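Local coordinates for flavodoxin (Bacillus cereus, PDB 6FSG), which binds flavin mononucleotide and probably serves as a low-potential electron donor to a number of redox enzymes, at residues Asp19-Ala22 and Gly23-Glu27; Val100-Asp103 and Ile104-Lys108. One frame throughout, in Å; residues are numbered along the deposited sequence. Where two conformers were deposited one is given.

Contact 1 of 2, residues Asp19-Ala22 and Gly23-Glu27; sequences DHIA and GVIRE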
ATOM      1  N   ASP A  19       7.655  -6.608   1.908  1.00  3.76           N
ATOM      2  CA  ASP A  19       8.944  -7.100   1.443  1.00  5.10           C
ATOM      3  C   ASP A  19       8.784  -8.081   0.285  1.00  5.04           C
ATOM      4  O   ASP A  19       9.591  -8.066  -0.649  1.00  5.10           O
ATOM      5  CB  ASP A  19       9.726  -7.731   2.592  1.00  8.05           C
ATOM      6  CG  ASP A  19      10.195  -6.710   3.614  1.00  9.29           C
ATOM      7  OD1 ASP A  19      10.238  -5.508   3.289  1.00 10.04           O
ATOM      8  OD2 ASP A  19      10.528  -7.117   4.742  1.00  9.90           O
ATOM      9  N   HIS A  20       7.776  -8.965   0.341  0.65  4.36           N
ATOM     10  CA  HIS A  20       7.514  -9.863  -0.783  0.65  4.54           C
ATOM     11  C   HIS A  20       7.158  -9.073  -2.042  0.65  4.49           C
ATOM     12  O   HIS A  20       7.741  -9.281  -3.112  0.65  5.16           O
ATOM     13  CB  HIS A  20       6.364 -10.834  -0.470  0.65  4.76           C
ATOM     14  CG  HIS A  20       6.725 -11.968   0.445  0.65  5.33           C
ATOM     15  ND1 HIS A  20       7.798 -12.806   0.226  0.65  5.90           N
ATOM     16  CD2 HIS A  20       6.118 -12.425   1.567  0.65  4.90           C
ATOM     17  CE1 HIS A  20       7.855 -13.708   1.190  0.65  5.64           C
ATOM     18  NE2 HIS A  20       6.844 -13.501   2.016  0.65  4.96           N
ATOM     19  N   ILE A  21       6.158  -8.191  -1.943  1.00  5.43           N
ATOM     20  CA  ILE A  21       5.719  -7.425  -3.107  1.00  4.04           C
ATOM     21  C   ILE A  21       6.883  -6.646  -3.708  1.00  4.17           C
ATOM     22  O   ILE A  21       7.081  -6.634  -4.929  1.00  4.51           O
ATOM     23  CB  ILE A  21       4.538  -6.511  -2.726  1.00  4.45           C
ATOM     24  CG1 ILE A  21       3.314  -7.345  -2.324  1.00  5.00           C
ATOM     25  CG2 ILE A  21       4.183  -5.549  -3.858  1.00  5.28           C
ATOM     26  CD1 ILE A  21       2.234  -6.548  -1.594  1.00  5.39           C
ATOM     27  N   ALA A  22       7.670  -5.973  -2.862  1.00  4.37           N
ATOM     28  CA  ALA A  22       8.795  -5.192  -3.371  1.00  5.51           C
ATOM     29  C   ALA A  22       9.865  -6.089  -3.992  1.00  5.69           C
ATOM     30  O   ALA A  22      10.447  -5.743  -5.030  1.00  5.47           O
ATOM     31  CB  ALA A  22       9.381  -4.351  -2.241  1.00  6.03           C
ATOM     32  N   GLY A  23      10.134  -7.247  -3.378  1.00  4.69           N
ATOM     33  CA  GLY A  23      11.144  -8.147  -3.917  1.00  4.45           C
ATOM     34  C   GLY A  23      10.778  -8.666  -5.293  1.00  5.14           C
ATOM     35  O   GLY A  23      11.638  -8.803  -6.164  1.00  6.47           O
ATOM     36  N   VAL A  24       9.492  -8.949  -5.509  1.00  4.50           N
ATOM     37  CA  VAL A  24       9.008  -9.358  -6.825  1.00  5.34           C
ATOM     38  C   VAL A  24       9.175  -8.223  -7.831  1.00  4.23           C
ATOM     39  O   VAL A  24       9.692  -8.422  -8.933  1.00  4.36           O
ATOM     40  CB  VAL A  24       7.547  -9.835  -6.726  1.00  5.77           C
ATOM     41  CG1 VAL A  24       6.936 -10.001  -8.104  1.00  7.08           C
ATOM     42  CG2 VAL A  24       7.479 -11.115  -5.906  1.00  6.51           C
ATOM     43  N   ILE A  25       8.748  -7.011  -7.464  1.00  5.32           N
ATOM     44  CA  ILE A  25       8.857  -5.879  -8.385  1.00  4.72           C
ATOM     45  C   ILE A  25      10.316  -5.608  -8.740  1.00  5.25           C
ATOM     46  O   ILE A  25      10.628  -5.256  -9.888  1.00  5.45           O
ATOM     47  CB  ILE A  25       8.133  -4.645  -7.797  1.00  5.03           C
ATOM     48  CG1 ILE A  25       6.615  -4.879  -7.743  1.00  5.14           C
ATOM     49  CG2 ILE A  25       8.458  -3.377  -8.578  1.00  5.83           C
ATOM     50  CD1 ILE A  25       5.840  -3.791  -7.070  1.00  6.69           C
ATOM     51  N   ARG A  26      11.237  -5.824  -7.792  1.00  5.26           N
ATOM     52  CA  ARG A  26      12.655  -5.585  -8.046  1.00  6.11           C
ATOM     53  C   ARG A  26      13.264  -6.548  -9.056  1.00  6.48           C
ATOM     54  O   ARG A  26      14.335  -6.248  -9.592  1.00  8.17           O
ATOM     55  CB  ARG A  26      13.460  -5.588  -6.749  1.00  7.16           C
ATOM     56  CG  ARG A  26      13.292  -4.264  -6.019  1.00  9.19           C
ATOM     57  CD  ARG A  26      13.901  -4.229  -4.652  1.00 10.95           C
ATOM     58  NE  ARG A  26      13.831  -2.865  -4.126  1.00 11.62           N
ATOM     59  CZ  ARG A  26      13.817  -2.556  -2.837  1.00 11.56           C
ATOM     60  NH1 ARG A  26      13.869  -3.520  -1.935  1.00 12.87           N
ATOM     61  NH2 ARG A  26      13.759  -1.288  -2.454  1.00 11.52           N
ATOM     62  N   GLU A  27      12.610  -7.669  -9.351  1.00  5.96           N
ATOM     63  CA  GLU A  27      13.054  -8.536 -10.438  1.00  6.00           C
ATOM     64  C   GLU A  27      12.579  -8.068 -11.810  1.00  6.75           C
ATOM     65  O   GLU A  27      12.866  -8.743 -12.805  1.00  8.14           O
ATOM     66  CB  GLU A  27      12.649  -9.990 -10.190  1.00  6.63           C
ATOM     67  CG  GLU A  27      13.348 -10.637  -9.006  1.00  7.85           C
ATOM     68  CD  GLU A  27      14.859 -10.677  -9.140  1.00  8.50           C
ATOM     69  OE1 GLU A  27      15.376 -10.596 -10.281  1.00  7.88           O
ATOM     70  OE2 GLU A  27      15.523 -10.800  -8.084  1.00 11.86           O
TER

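Contact 2 of 2, residues Val100-Asp103 and Ile104-Lys108; sequences VAVD and ILIEK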
ATOM      1  N   VAL A 100     -10.372  -2.289   6.826  1.00  3.20           N
ATOM      2  CA  VAL A 100     -10.918  -1.085   6.214  1.00  4.13           C
ATOM      3  C   VAL A 100      -9.852  -0.005   6.012  1.00  3.38           C
ATOM      4  O   VAL A 100     -10.066   0.909   5.219  1.00  4.10           O
ATOM      5  CB  VAL A 100     -12.184  -0.539   6.911  1.00  5.01           C
ATOM      6  CG1 VAL A 100     -13.356  -1.534   6.793  1.00  5.18           C
ATOM      7  CG2 VAL A 100     -11.921  -0.152   8.356  1.00  8.23           C
ATOM      8  N   ALA A 101      -8.695  -0.078   6.677  1.00  3.60           N
ATOM      9  CA  ALA A 101      -7.612   0.841   6.327  1.00  3.11           C
ATOM     10  C   ALA A 101      -7.249   0.742   4.847  1.00  3.40           C
ATOM     11  O   ALA A 101      -6.883   1.745   4.222  1.00  3.63           O
ATOM     12  CB  ALA A 101      -6.376   0.548   7.174  1.00  4.05           C
ATOM     13  N   VAL A 102      -7.304  -0.469   4.282  1.00  3.47           N
ATOM     14  CA  VAL A 102      -7.049  -0.651   2.854  1.00  3.34           C
ATOM     15  C   VAL A 102      -8.069   0.128   2.036  1.00  3.87           C
ATOM     16  O   VAL A 102      -7.714   0.863   1.107  1.00  3.18           O
ATOM     17  CB  VAL A 102      -7.040  -2.154   2.502  1.00  3.74           C
ATOM     18  CG1 VAL A 102      -7.006  -2.367   1.002  1.00  5.06           C
ATOM     19  CG2 VAL A 102      -5.857  -2.852   3.195  1.00  3.88           C
ATOM     20  N   ASP A 103      -9.352  -0.012   2.381  1.00  3.44           N
ATOM     21  CA  ASP A 103     -10.421   0.671   1.659  1.00  3.72           C
ATOM     22  C   ASP A 103     -10.327   2.189   1.808  1.00  3.05           C
ATOM     23  O   ASP A 103     -10.588   2.927   0.848  1.00  4.41           O
ATOM     24  CB  ASP A 103     -11.753   0.139   2.179  1.00  4.04           C
ATOM     25  CG  ASP A 103     -11.893  -1.356   1.981  1.00  4.56           C
ATOM     26  OD1 ASP A 103     -11.903  -1.793   0.809  1.00  6.46           O
ATOM     27  OD2 ASP A 103     -11.951  -2.077   2.995  1.00  5.81           O
ATOM     28  N   ILE A 104      -9.937   2.672   2.995  1.00  3.68           N
ATOM     29  CA  ILE A 104      -9.786   4.110   3.236  1.00  4.17           C
ATOM     30  C   ILE A 104      -8.667   4.686   2.372  1.00  3.70           C
ATOM     31  O   ILE A 104      -8.809   5.760   1.767  1.00  3.59           O
ATOM     32  CB  ILE A 104      -9.527   4.373   4.737  1.00  4.82           C
ATOM     33  CG1 ILE A 104     -10.777   4.045   5.565  1.00  6.54           C
ATOM     34  CG2 ILE A 104      -9.071   5.820   4.972  1.00  6.91           C
ATOM     35  CD1 ILE A 104     -10.522   3.879   7.068  1.00  6.83           C
ATOM     36  N   LEU A 105      -7.521   3.998   2.324  1.00  3.62           N
ATOM     37  CA  LEU A 105      -6.406   4.498   1.522  1.00  3.92           C
ATOM     38  C   LEU A 105      -6.727   4.451   0.030  1.00  3.59           C
ATOM     39  O   LEU A 105      -6.370   5.376  -0.712  1.00  3.66           O
ATOM     40  CB  LEU A 105      -5.120   3.745   1.853  1.00  3.33           C
ATOM     41  CG  LEU A 105      -4.571   4.037   3.253  1.00  4.05           C
ATOM     42  CD1 LEU A 105      -3.351   3.191   3.548  1.00  6.01           C
ATOM     43  CD2 LEU A 105      -4.252   5.515   3.449  1.00  5.28           C
ATOM     44  N   ILE A 106      -7.416   3.398  -0.427  1.00  3.35           N
ATOM     45  CA  ILE A 106      -7.856   3.358  -1.823  1.00  3.55           C
ATOM     46  C   ILE A 106      -8.708   4.579  -2.147  1.00  3.35           C
ATOM     47  O   ILE A 106      -8.514   5.245  -3.170  1.00  3.84           O
ATOM     48  CB  ILE A 106      -8.581   2.033  -2.141  1.00  4.10           C
ATOM     49  CG1 ILE A 106      -7.559   0.885  -2.263  1.00  4.46           C
ATOM     50  CG2 ILE A 106      -9.432   2.179  -3.420  1.00  4.44           C
ATOM     51  CD1 ILE A 106      -8.197  -0.477  -2.425  1.00  4.86           C
ATOM     52  N   GLU A 107      -9.689   4.874  -1.292  0.73  4.16           N
ATOM     53  CA  GLU A 107     -10.562   6.019  -1.530  0.73  4.91           C
ATOM     54  C   GLU A 107      -9.764   7.310  -1.685  0.73  4.69           C
ATOM     55  O   GLU A 107     -10.060   8.132  -2.562  0.73  4.70           O
ATOM     56  CB  GLU A 107     -11.567   6.135  -0.381  0.73  7.44           C
ATOM     57  CG  GLU A 107     -12.497   7.330  -0.414  0.73  9.88           C
ATOM     58  CD  GLU A 107     -13.321   7.407   0.855  0.73 12.47           C
ATOM     59  OE1 GLU A 107     -12.799   7.855   1.900  0.73 12.81           O
ATOM     60  OE2 GLU A 107     -14.477   6.964   0.818  0.73 15.02           O
ATOM     61  N   LYS A 108      -8.780   7.537  -0.814  1.00  4.61           N
ATOM     62  CA  LYS A 108      -8.020   8.786  -0.876  1.00  3.98           C
ATOM     63  C   LYS A 108      -7.193   8.869  -2.156  1.00  3.97           C
ATOM     64  O   LYS A 108      -7.132   9.922  -2.799  1.00  4.90           O
ATOM     65  CB  LYS A 108      -7.155   8.935   0.377  1.00  4.34           C
ATOM     66  CG  LYS A 108      -6.459  10.299   0.521  1.00  4.54           C
ATOM     67  CD  LYS A 108      -7.429  11.493   0.521  1.00  5.60           C
ATOM     68  CE  LYS A 108      -8.393  11.444   1.705  1.00  7.00           C
ATOM     69  NZ  LYS A 108      -9.275  12.640   1.738  1.00  8.56           N
TER

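Contact 1 of 2, residues Asp19-Ala22 and Gly23-Glu27
Arg26 lays the first part of its side chain alongside the carbonyl oxygen of Ala22, with Arg26 CG 3.4 Å from Ala22 O, because CG stands beside the backbone N (chi1 -78°). Its flat guanidinium is carried away from Ala22 on an extended chain, and NH2 is hydrogen-bonded to Ile32 O, which anchors one nitrogen of the group beside strand 31-36. The other flat side chain, the ring of His20, goes to Val132 of helix 129-144. Along the backbone, Arg26 N donates to Ala22 O at 2.9 Å. Three residues earlier, Gly23 N reaches Asp19 O at 2.9 Å. Val24 N to His20 O (3.0 Å) and Ile25 N to Ile21 O (3.1 Å) complete the regular alpha-helical set.

The apolar link is Ile21 with Ile25. The two side chains lie side by side and point the same way, Ile21 CG2 4.0 Å from Ile25 CD1, while Ile25 CG1 rests 3.3 Å from Ile21 O. A methyl of Val24 does likewise, CG2 lying 3.4 Å from His20 O.

In the beta-alpha-beta unit of strand 2-7, helix 13-26 and strand 31-36, Ile21 and Ile25 pack on Met5 and Leu3 of the first strand, Ala22 and Arg26 on Val34 of the second, and Val24 on Leu136 of helix 129-144.

Contact 2 of 2, residues Val100-Asp103 and Ile104-Lys108
Ile104 sits one helical turn beyond Val100 and is tied to it through both backbone and side chain. Ile104 N donates to Val100 O at 2.8 Å. Beside the backbone N, where a chi1 of -68° puts it, Ile104 CG1 comes within 3.2 Å of that same Val100 O. Ile104 CD1 stays by Val100 O (3.5 Å) and only grazes Val100 CG2 (4.5 Å); the side chain also touches Tyr72 of helix 69-74.

Asp103 works through its main chain here: its carbonyl oxygen accepts the N-H of Glu107 at 3.0 Å (N to O). Its carboxylate turns to another partner, OD2 forming a salt bridge with Lys122.

Val102 pairs with Ile106, the two side chains pointing the same way, side by side. Val102 CG1 lies 4.1 Å from Ile106 CD1, and both residues pack on Val87 of strand 84-91. Along the helix backbone, Ile106 N meets Val102 O at 3.0 Å.

Ala101 N is hydrogen-bonded to Thr58 OG1 and Val100 touches Thr58, an FMN-binding residue, so this end of the helix borders the cofactor pocket. The chemistry is two-sided. Branched aliphatic groups cover the face turned to the strand, while Asp103 is exposed and bears a charge near the N-terminal end of the helix, where the helix dipole and Lys122 would both be expected to stabilise the carboxylate.

Contact 1 comes first along the chain, on helix 13-26, and contact 2 follows on helix 100-111; their centres lie about 22 Å apart and their nearest atoms about 10 Å, so they do not touch. They sit on opposite sides of the chain's centre, each helix belonging to its own beta-alpha-beta unit of the five-stranded parallel sheet, whose strand order is 2-1-3-4-5. This is the flavodoxin fold, with helices packed on both faces of one sheet. Val100 of contact 2 comes within about 5 Å of the bound FMN, measured from its side chain, whereas Asp19 of contact 1 is about 11 Å from it: the second contact borders the cofactor site more closely.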